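PDB 3GO9: insulinase family protease, which is a predicted protease of the insulinase (M16) family, whose peptidase activity has not been established. Local coordinates for residues A[18-26]-A[405-414]; A[212-220]-A[388-399]. All coordinates share one frame; numbering follows the deposited sequence.

Contact 1 of 2, residues A[18-26]-A[405-414]. With ZN (zinc ion), chain F.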
# COMPACT_ATOMS: atom_id res chain seq x y z
N GLU A 18 6.98 27.76 0.03
CA GLU A 18 6.30 27.61 1.28
C GLU A 18 6.56 26.22 1.86
O GLU A 18 6.85 25.27 1.10
CB GLU A 18 4.79 27.78 1.08
CG GLU A 18 4.19 26.74 0.17
CD GLU A 18 2.92 27.22 -0.48
OE1 GLU A 18 1.83 26.97 0.09
OE2 GLU A 18 3.02 27.86 -1.54
N ALA A 19 6.39 26.12 3.18
CA ALA A 19 6.41 24.87 3.89
C ALA A 19 5.18 24.02 3.45
O ALA A 19 4.07 24.55 3.38
CB ALA A 19 6.35 25.06 5.36
N LEU A 20 5.37 22.73 3.24
CA LEU A 20 4.21 21.85 3.08
C LEU A 20 3.40 21.79 4.37
O LEU A 20 3.98 21.76 5.47
CB LEU A 20 4.62 20.43 2.68
CG LEU A 20 5.37 20.32 1.36
CD1 LEU A 20 5.78 18.84 1.17
CD2 LEU A 20 4.53 20.83 0.19
N GLN A 21 2.07 21.77 4.24
CA GLN A 21 1.12 21.77 5.33
C GLN A 21 0.49 20.38 5.44
O GLN A 21 -0.27 19.98 4.56
CB GLN A 21 -0.04 22.75 5.01
CG GLN A 21 0.31 24.22 4.93
CD GLN A 21 -0.88 25.05 4.46
OE1 GLN A 21 -2.04 24.67 4.67
NE2 GLN A 21 -0.60 26.18 3.79
N PRO A 22 0.74 19.66 6.52
CA PRO A 22 -0.05 18.45 6.76
C PRO A 22 -1.52 18.74 6.77
O PRO A 22 -1.93 19.81 7.18
CB PRO A 22 0.40 17.99 8.15
CG PRO A 22 1.85 18.59 8.28
CD PRO A 22 1.69 19.93 7.63
N ASP A 23 -2.35 17.82 6.29
CA ASP A 23 -3.76 18.14 6.15
C ASP A 23 -4.38 18.26 7.55
O ASP A 23 -4.40 17.29 8.29
CB ASP A 23 -4.42 17.00 5.36
CG ASP A 23 -5.90 17.22 5.14
OD1 ASP A 23 -6.45 18.24 5.60
OD2 ASP A 23 -6.52 16.38 4.46
N PRO A 24 -4.87 19.45 7.94
CA PRO A 24 -5.37 19.65 9.29
C PRO A 24 -6.72 18.96 9.51
O PRO A 24 -7.14 18.82 10.65
CB PRO A 24 -5.50 21.20 9.38
CG PRO A 24 -5.76 21.61 8.04
CD PRO A 24 -4.95 20.70 7.15
N ALA A 25 -7.35 18.47 8.45
CA ALA A 25 -8.56 17.68 8.59
C ALA A 25 -8.32 16.41 9.43
O ALA A 25 -9.26 15.91 10.09
CB ALA A 25 -9.11 17.32 7.27
N TRP A 26 -7.10 15.88 9.41
CA TRP A 26 -6.71 14.71 10.21
C TRP A 26 -6.26 15.15 11.58
O TRP A 26 -5.09 15.61 11.71
CB TRP A 26 -5.63 13.89 9.53
CG TRP A 26 -6.15 12.94 8.52
CD1 TRP A 26 -6.24 13.12 7.19
CD2 TRP A 26 -6.67 11.66 8.79
NE1 TRP A 26 -6.75 12.03 6.59
CE2 TRP A 26 -7.07 11.10 7.56
CE3 TRP A 26 -6.86 10.94 9.97
CZ2 TRP A 26 -7.60 9.86 7.47
CZ3 TRP A 26 -7.39 9.68 9.88
CH2 TRP A 26 -7.76 9.14 8.62
N ASP A 405 0.77 13.57 2.83
CA ASP A 405 -0.65 14.01 2.77
C ASP A 405 -0.78 15.48 3.18
O ASP A 405 -0.51 15.84 4.31
CB ASP A 405 -1.52 13.12 3.69
CG ASP A 405 -2.99 13.42 3.62
OD1 ASP A 405 -3.36 14.49 3.02
OD2 ASP A 405 -3.76 12.61 4.29
N ILE A 406 -1.11 16.32 2.22
CA ILE A 406 -1.09 17.75 2.42
C ILE A 406 -2.48 18.36 2.41
O ILE A 406 -3.39 17.76 1.85
CB ILE A 406 -0.17 18.49 1.41
CG1 ILE A 406 -0.57 18.33 -0.03
CG2 ILE A 406 1.26 18.02 1.68
CD1 ILE A 406 0.20 19.28 -0.94
N ALA A 407 -2.63 19.55 3.00
CA ALA A 407 -3.93 20.26 2.96
C ALA A 407 -4.43 20.36 1.54
O ALA A 407 -3.67 20.68 0.63
CB ALA A 407 -3.78 21.66 3.57
N PRO A 408 -5.72 20.10 1.32
CA PRO A 408 -6.17 20.05 -0.07
C PRO A 408 -6.11 21.40 -0.77
O PRO A 408 -5.85 21.44 -1.98
CB PRO A 408 -7.62 19.50 0.04
CG PRO A 408 -7.99 19.64 1.51
CD PRO A 408 -6.70 19.55 2.28
N GLU A 409 -6.29 22.52 -0.05
CA GLU A 409 -6.13 23.80 -0.71
C GLU A 409 -4.68 24.03 -1.12
O GLU A 409 -4.45 24.63 -2.18
CB GLU A 409 -6.61 24.96 0.14
CG GLU A 409 -8.10 24.98 0.33
CD GLU A 409 -8.48 25.99 1.35
OE1 GLU A 409 -8.12 25.77 2.53
OE2 GLU A 409 -9.07 26.99 0.98
N GLN A 410 -3.74 23.55 -0.31
CA GLN A 410 -2.32 23.70 -0.70
C GLN A 410 -2.02 22.81 -1.90
O GLN A 410 -1.37 23.26 -2.84
CB GLN A 410 -1.38 23.36 0.42
CG GLN A 410 0.09 23.73 0.06
CD GLN A 410 1.03 23.41 1.17
OE1 GLN A 410 1.00 22.30 1.68
NE2 GLN A 410 1.88 24.41 1.59
N TYR A 411 -2.60 21.61 -1.91
CA TYR A 411 -2.43 20.71 -3.00
C TYR A 411 -2.92 21.41 -4.26
O TYR A 411 -2.24 21.44 -5.27
CB TYR A 411 -3.19 19.41 -2.77
CG TYR A 411 -3.12 18.47 -3.94
CD1 TYR A 411 -2.26 17.41 -3.95
CD2 TYR A 411 -3.95 18.67 -5.04
CE1 TYR A 411 -2.22 16.54 -5.07
CE2 TYR A 411 -3.90 17.83 -6.14
CZ TYR A 411 -3.03 16.79 -6.15
OH TYR A 411 -3.01 15.96 -7.27
N GLN A 412 -4.11 21.99 -4.20
CA GLN A 412 -4.68 22.58 -5.41
C GLN A 412 -3.77 23.69 -5.98
O GLN A 412 -3.52 23.77 -7.20
CB GLN A 412 -6.05 23.12 -5.04
CG GLN A 412 -6.82 23.70 -6.16
CD GLN A 412 -8.19 24.19 -5.66
OE1 GLN A 412 -9.20 23.97 -6.30
NE2 GLN A 412 -8.20 24.81 -4.48
N LYS A 413 -3.25 24.53 -5.11
CA LYS A 413 -2.39 25.60 -5.48
C LYS A 413 -1.05 25.09 -6.04
O LYS A 413 -0.59 25.51 -7.12
CB LYS A 413 -2.15 26.52 -4.29
CG LYS A 413 -1.21 27.66 -4.53
CD LYS A 413 -0.93 28.42 -3.28
CE LYS A 413 -0.06 27.67 -2.32
NZ LYS A 413 -0.06 28.36 -1.00
N LEU A 414 -0.40 24.21 -5.29
CA LEU A 414 0.89 23.68 -5.76
C LEU A 414 0.76 22.88 -7.06
O LEU A 414 1.62 23.00 -7.95
CB LEU A 414 1.55 22.88 -4.65
CG LEU A 414 1.98 23.68 -3.41
CD1 LEU A 414 2.66 22.73 -2.35
CD2 LEU A 414 2.97 24.78 -3.72
ZN ZN F . -9.11 27.39 3.52
O HOH W 1 -6.19 13.74 3.94
O HOH W 2 -0.83 14.80 6.78
O HOH W 3 -10.54 26.25 3.50

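Contact 2 of 2, residues A[212-220]-A[388-399]. With ZN (zinc ion), chain B.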
# COMPACT_ATOMS: atom_id res chain seq x y z
N MSE A 212 1.31 1.37 18.64
CA MSE A 212 -0.07 1.30 18.13
C MSE A 212 -0.58 2.65 17.67
O MSE A 212 -0.34 3.67 18.32
CB MSE A 212 -1.04 0.78 19.18
CG MSE A 212 -0.64 -0.58 19.71
SE MSE A 212 -1.97 -1.26 20.91
CE MSE A 212 -1.15 -2.99 21.31
N THR A 213 -1.35 2.62 16.60
CA THR A 213 -2.10 3.80 16.14
C THR A 213 -3.49 3.37 15.74
O THR A 213 -3.65 2.45 14.90
CB THR A 213 -1.46 4.49 14.94
OG1 THR A 213 -0.07 4.80 15.22
CG2 THR A 213 -2.18 5.74 14.56
N LEU A 214 -4.47 4.08 16.30
CA LEU A 214 -5.85 3.90 15.89
C LEU A 214 -6.28 5.00 14.92
O LEU A 214 -6.02 6.18 15.19
CB LEU A 214 -6.78 3.95 17.11
CG LEU A 214 -8.28 3.83 16.82
CD1 LEU A 214 -8.70 2.45 16.38
CD2 LEU A 214 -9.09 4.27 18.07
N TYR A 215 -6.88 4.61 13.80
CA TYR A 215 -7.40 5.57 12.85
C TYR A 215 -8.90 5.39 12.75
O TYR A 215 -9.40 4.28 12.77
CB TYR A 215 -6.84 5.32 11.42
CG TYR A 215 -5.34 5.31 11.30
CD1 TYR A 215 -4.68 6.43 10.76
CD2 TYR A 215 -4.61 4.22 11.64
CE1 TYR A 215 -3.28 6.45 10.65
CE2 TYR A 215 -3.24 4.23 11.56
CZ TYR A 215 -2.60 5.36 11.04
OH TYR A 215 -1.20 5.35 10.90
N VAL A 216 -9.63 6.51 12.63
CA VAL A 216 -11.06 6.49 12.50
C VAL A 216 -11.42 7.49 11.39
O VAL A 216 -10.99 8.68 11.44
CB VAL A 216 -11.77 6.92 13.79
CG1 VAL A 216 -13.32 6.97 13.63
CG2 VAL A 216 -11.37 6.01 14.97
N VAL A 217 -12.27 7.04 10.48
CA VAL A 217 -12.83 7.93 9.45
C VAL A 217 -14.34 7.79 9.44
O VAL A 217 -14.85 6.66 9.29
CB VAL A 217 -12.34 7.54 8.06
CG1 VAL A 217 -13.02 8.38 6.95
CG2 VAL A 217 -10.79 7.70 7.99
N GLY A 218 -15.03 8.92 9.50
CA GLY A 218 -16.48 8.85 9.40
C GLY A 218 -17.16 10.04 9.98
O GLY A 218 -16.54 10.96 10.49
N ASN A 219 -18.49 10.06 9.86
CA ASN A 219 -19.25 11.20 10.35
C ASN A 219 -19.49 10.96 11.81
O ASN A 219 -20.58 10.57 12.23
CB ASN A 219 -20.58 11.34 9.60
CG ASN A 219 -21.36 12.57 10.08
OD1 ASN A 219 -20.77 13.57 10.45
ND2 ASN A 219 -22.69 12.51 9.97
N VAL A 220 -18.44 11.15 12.59
CA VAL A 220 -18.50 10.90 13.99
C VAL A 220 -18.48 12.21 14.76
O VAL A 220 -18.19 13.24 14.19
CB VAL A 220 -17.34 10.01 14.43
CG1 VAL A 220 -17.33 8.73 13.62
CG2 VAL A 220 -16.07 10.67 14.21
N THR A 388 -15.70 6.49 2.63
CA THR A 388 -14.85 6.47 3.84
C THR A 388 -13.77 5.39 3.81
O THR A 388 -12.67 5.62 4.27
CB THR A 388 -15.70 6.35 5.11
OG1 THR A 388 -16.58 5.24 4.97
CG2 THR A 388 -16.51 7.64 5.37
N ASP A 389 -14.05 4.23 3.23
CA ASP A 389 -12.97 3.24 3.16
C ASP A 389 -11.79 3.60 2.24
O ASP A 389 -10.64 3.19 2.47
CB ASP A 389 -13.49 1.84 2.86
CG ASP A 389 -13.80 1.62 1.39
OD1 ASP A 389 -12.88 1.38 0.62
OD2 ASP A 389 -14.97 1.70 1.05
N ILE A 390 -12.07 4.39 1.20
CA ILE A 390 -11.04 4.89 0.31
C ILE A 390 -10.22 5.99 0.98
O ILE A 390 -8.96 5.99 0.88
CB ILE A 390 -11.60 5.32 -1.07
CG1 ILE A 390 -12.20 4.10 -1.78
CG2 ILE A 390 -10.47 5.98 -1.93
CD1 ILE A 390 -13.05 4.45 -3.01
N LEU A 391 -10.91 6.91 1.68
CA LEU A 391 -10.21 7.89 2.49
C LEU A 391 -9.26 7.17 3.46
O LEU A 391 -8.12 7.63 3.70
CB LEU A 391 -11.20 8.77 3.27
CG LEU A 391 -12.15 9.63 2.45
CD1 LEU A 391 -13.20 10.36 3.36
CD2 LEU A 391 -11.38 10.64 1.58
N MSE A 392 -9.75 6.10 4.07
CA MSE A 392 -8.94 5.35 5.04
C MSE A 392 -7.75 4.70 4.39
O MSE A 392 -6.63 4.83 4.91
CB MSE A 392 -9.77 4.32 5.81
CG MSE A 392 -8.94 3.48 6.73
SE MSE A 392 -8.23 4.58 8.23
CE MSE A 392 -9.83 4.57 9.31
N SER A 393 -7.95 3.98 3.27
CA SER A 393 -6.83 3.29 2.65
C SER A 393 -5.79 4.25 2.14
O SER A 393 -4.60 3.97 2.17
CB SER A 393 -7.28 2.29 1.59
OG SER A 393 -8.05 2.92 0.63
N GLN A 394 -6.23 5.42 1.65
CA GLN A 394 -5.29 6.45 1.22
C GLN A 394 -4.44 6.93 2.37
O GLN A 394 -3.21 7.08 2.21
CB GLN A 394 -6.04 7.62 0.58
CG GLN A 394 -6.59 7.31 -0.80
CD GLN A 394 -7.20 8.48 -1.54
OE1 GLN A 394 -7.20 9.63 -1.06
NE2 GLN A 394 -7.79 8.18 -2.70
N ARG A 395 -5.06 7.17 3.54
CA ARG A 395 -4.30 7.60 4.70
C ARG A 395 -3.29 6.55 5.14
O ARG A 395 -2.14 6.89 5.40
CB ARG A 395 -5.22 7.94 5.87
CG ARG A 395 -4.46 8.50 7.07
CD ARG A 395 -3.84 9.82 6.83
NE ARG A 395 -3.39 10.41 8.09
CZ ARG A 395 -2.90 11.66 8.19
NH1 ARG A 395 -2.83 12.46 7.11
NH2 ARG A 395 -2.51 12.12 9.38
N LEU A 396 -3.70 5.27 5.22
CA LEU A 396 -2.76 4.21 5.63
C LEU A 396 -1.62 4.11 4.61
O LEU A 396 -0.46 3.92 4.97
CB LEU A 396 -3.46 2.87 5.76
CG LEU A 396 -4.48 2.73 6.89
CD1 LEU A 396 -4.80 1.28 7.18
CD2 LEU A 396 -4.07 3.46 8.18
N ARG A 397 -1.94 4.27 3.34
CA ARG A 397 -0.88 4.21 2.32
C ARG A 397 0.10 5.34 2.50
O ARG A 397 1.32 5.15 2.50
CB ARG A 397 -1.44 4.20 0.94
CG ARG A 397 -0.33 3.99 -0.13
CD ARG A 397 -0.92 3.74 -1.54
NE ARG A 397 -2.24 3.10 -1.48
CZ ARG A 397 -3.42 3.66 -1.81
NH1 ARG A 397 -4.54 2.93 -1.67
NH2 ARG A 397 -3.51 4.90 -2.29
N SER A 398 -0.43 6.53 2.78
CA SER A 398 0.41 7.67 3.06
C SER A 398 1.31 7.44 4.25
O SER A 398 2.51 7.77 4.23
CB SER A 398 -0.48 8.89 3.29
OG SER A 398 0.30 10.04 3.56
N GLN A 399 0.75 6.87 5.30
CA GLN A 399 1.43 6.72 6.56
C GLN A 399 2.48 5.59 6.42
O GLN A 399 3.64 5.74 6.86
CB GLN A 399 0.43 6.35 7.64
CG GLN A 399 -0.55 7.49 8.02
CD GLN A 399 -0.04 8.33 9.16
OE1 GLN A 399 0.29 9.52 8.97
NE2 GLN A 399 0.04 7.73 10.32
ZN ZN B . -17.18 1.56 2.03
O HOH W 4 -16.67 2.50 4.12
O HOH W 5 -19.42 2.37 2.48

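Contact 1 of 2, residues A[18-26]-A[405-414]
The side-chain amide of Gln410, on the first turn of helix 408-421, reads the extended backbone of residues 18-26 almost as a neighbouring strand would. Its OE1 accepts from Gln21 N (2.8 Å), and its NE2 gives one hydrogen to Ala19 O (2.8 Å) and the other to Glu18 OE1 (3.0 Å). Both acceptors lie close to the plane of the amide, and the bond to Glu18 is nearly straight at 175°. With CG anti to the backbone N (chi1 -172°) and the chain extended, the amide is carried from the helix straight across to the incoming segment. Backbone pairing continues the hold: Ala407 N, at the N-cap position, donates to Gln21 O within a single bridge between Pro22 and Ile406, and Asp23 N makes a weak bond to Asp405 O (3.4 Å).

Charge enters at the two ends. Lys413 NZ forms a salt bridge with Glu18 OE1 (2.6 Å) on its syn side, while Gln410 comes to the same oxygen from the anti side, tilted 28° out of the carboxylate plane. Asp23 and Asp405 instead place carboxylates near each other, OD2 to OD1 at 4.0 Å, and one water donates to the OD2 of both; Arg395 balances Asp405 by a salt bridge.

Apolar contact is modest. Leu20 CD2 rests on Leu414 CD1 (3.7 Å), beside Leu286 of helix 283-309, and Pro24 CD lies against Ala407 CB.

Three bonds thus grip one amide and fix its rotation, and the lysine probably stabilises Glu18 as a carboxylate: polar chemistry ties a segment without regular structure to the start of a helix.

Contact 2 of 2, residues A[212-220]-A[388-399]
Tyr215 turns its ring toward helix 388-401 and receives a methyl group squarely on one face: Leu396 CD2 stands 3.5 Å from the ring centroid, only 10° off the normal, a clear CH-pi contact. The opposite face is taken by Thr213 CG2, displaced toward the rim, so that the ring is clamped between its own strand and the helix. Gln399 reaches the phenol end, its amide plane steeply inclined to the ring at 77°.

At the other end of the tyrosine lies selenomethionine Met392. Its selenium touches Tyr215 CB at 3.6 Å and stands obliquely to the ring, in a Met-aromatic contact 5.2 Å from the centroid. CG is anti to the backbone N, and bends at chi2 (68°) and chi3 (80°) then fold the chain back, bringing CE to Val217 CG2 (3.5 Å) and beside Tyr215 O.

Val217 packs on the first turn of the helix with its two methyls. While CG2 passes alongside Met392, CG1 meets Thr388 CB at 3.8 Å and, a little farther off, Leu391 CD1. Gly218 lies near Thr388 CG2; its backbone angles are themselves suited to glycine.

The strand and helix axes run roughly antiparallel, at 149° and 8.1 Å apart. This is apolar packing of a helix on a sheet: strand 212-218, between strands 36-41 and 50-56, offers Tyr215 and Val217 to the helix and turns Val216 toward helix 222-233 on its other side. Asp389 OD2 binds zinc with Asp99, Glu101 and Asp387, a site separate from that of His72, and a zinc-bound water donates to Thr388 OG1.

Contact 2 belongs to the core, almost all its touching residues being buried, whereas contact 1 lies nearer the surface, their centres about 17 Å apart. Their chemistry follows this placement: methyls, selenium and an aromatic ring join strand to helix in contact 2, while hydrogen bonds, charges and waters hold the irregular segment of contact 1. Helices 388-401 and 408-421 are consecutive, and residues 18-26 lead into strand 26-30 at the edge of the sheet that contains strand 212-218. Arg395, already paired with Asp405, couples the two: it also makes a cation-pi contact with Trp26 and a hydrogen bond to Gln38, while the Trp26 ring also packs against Val217.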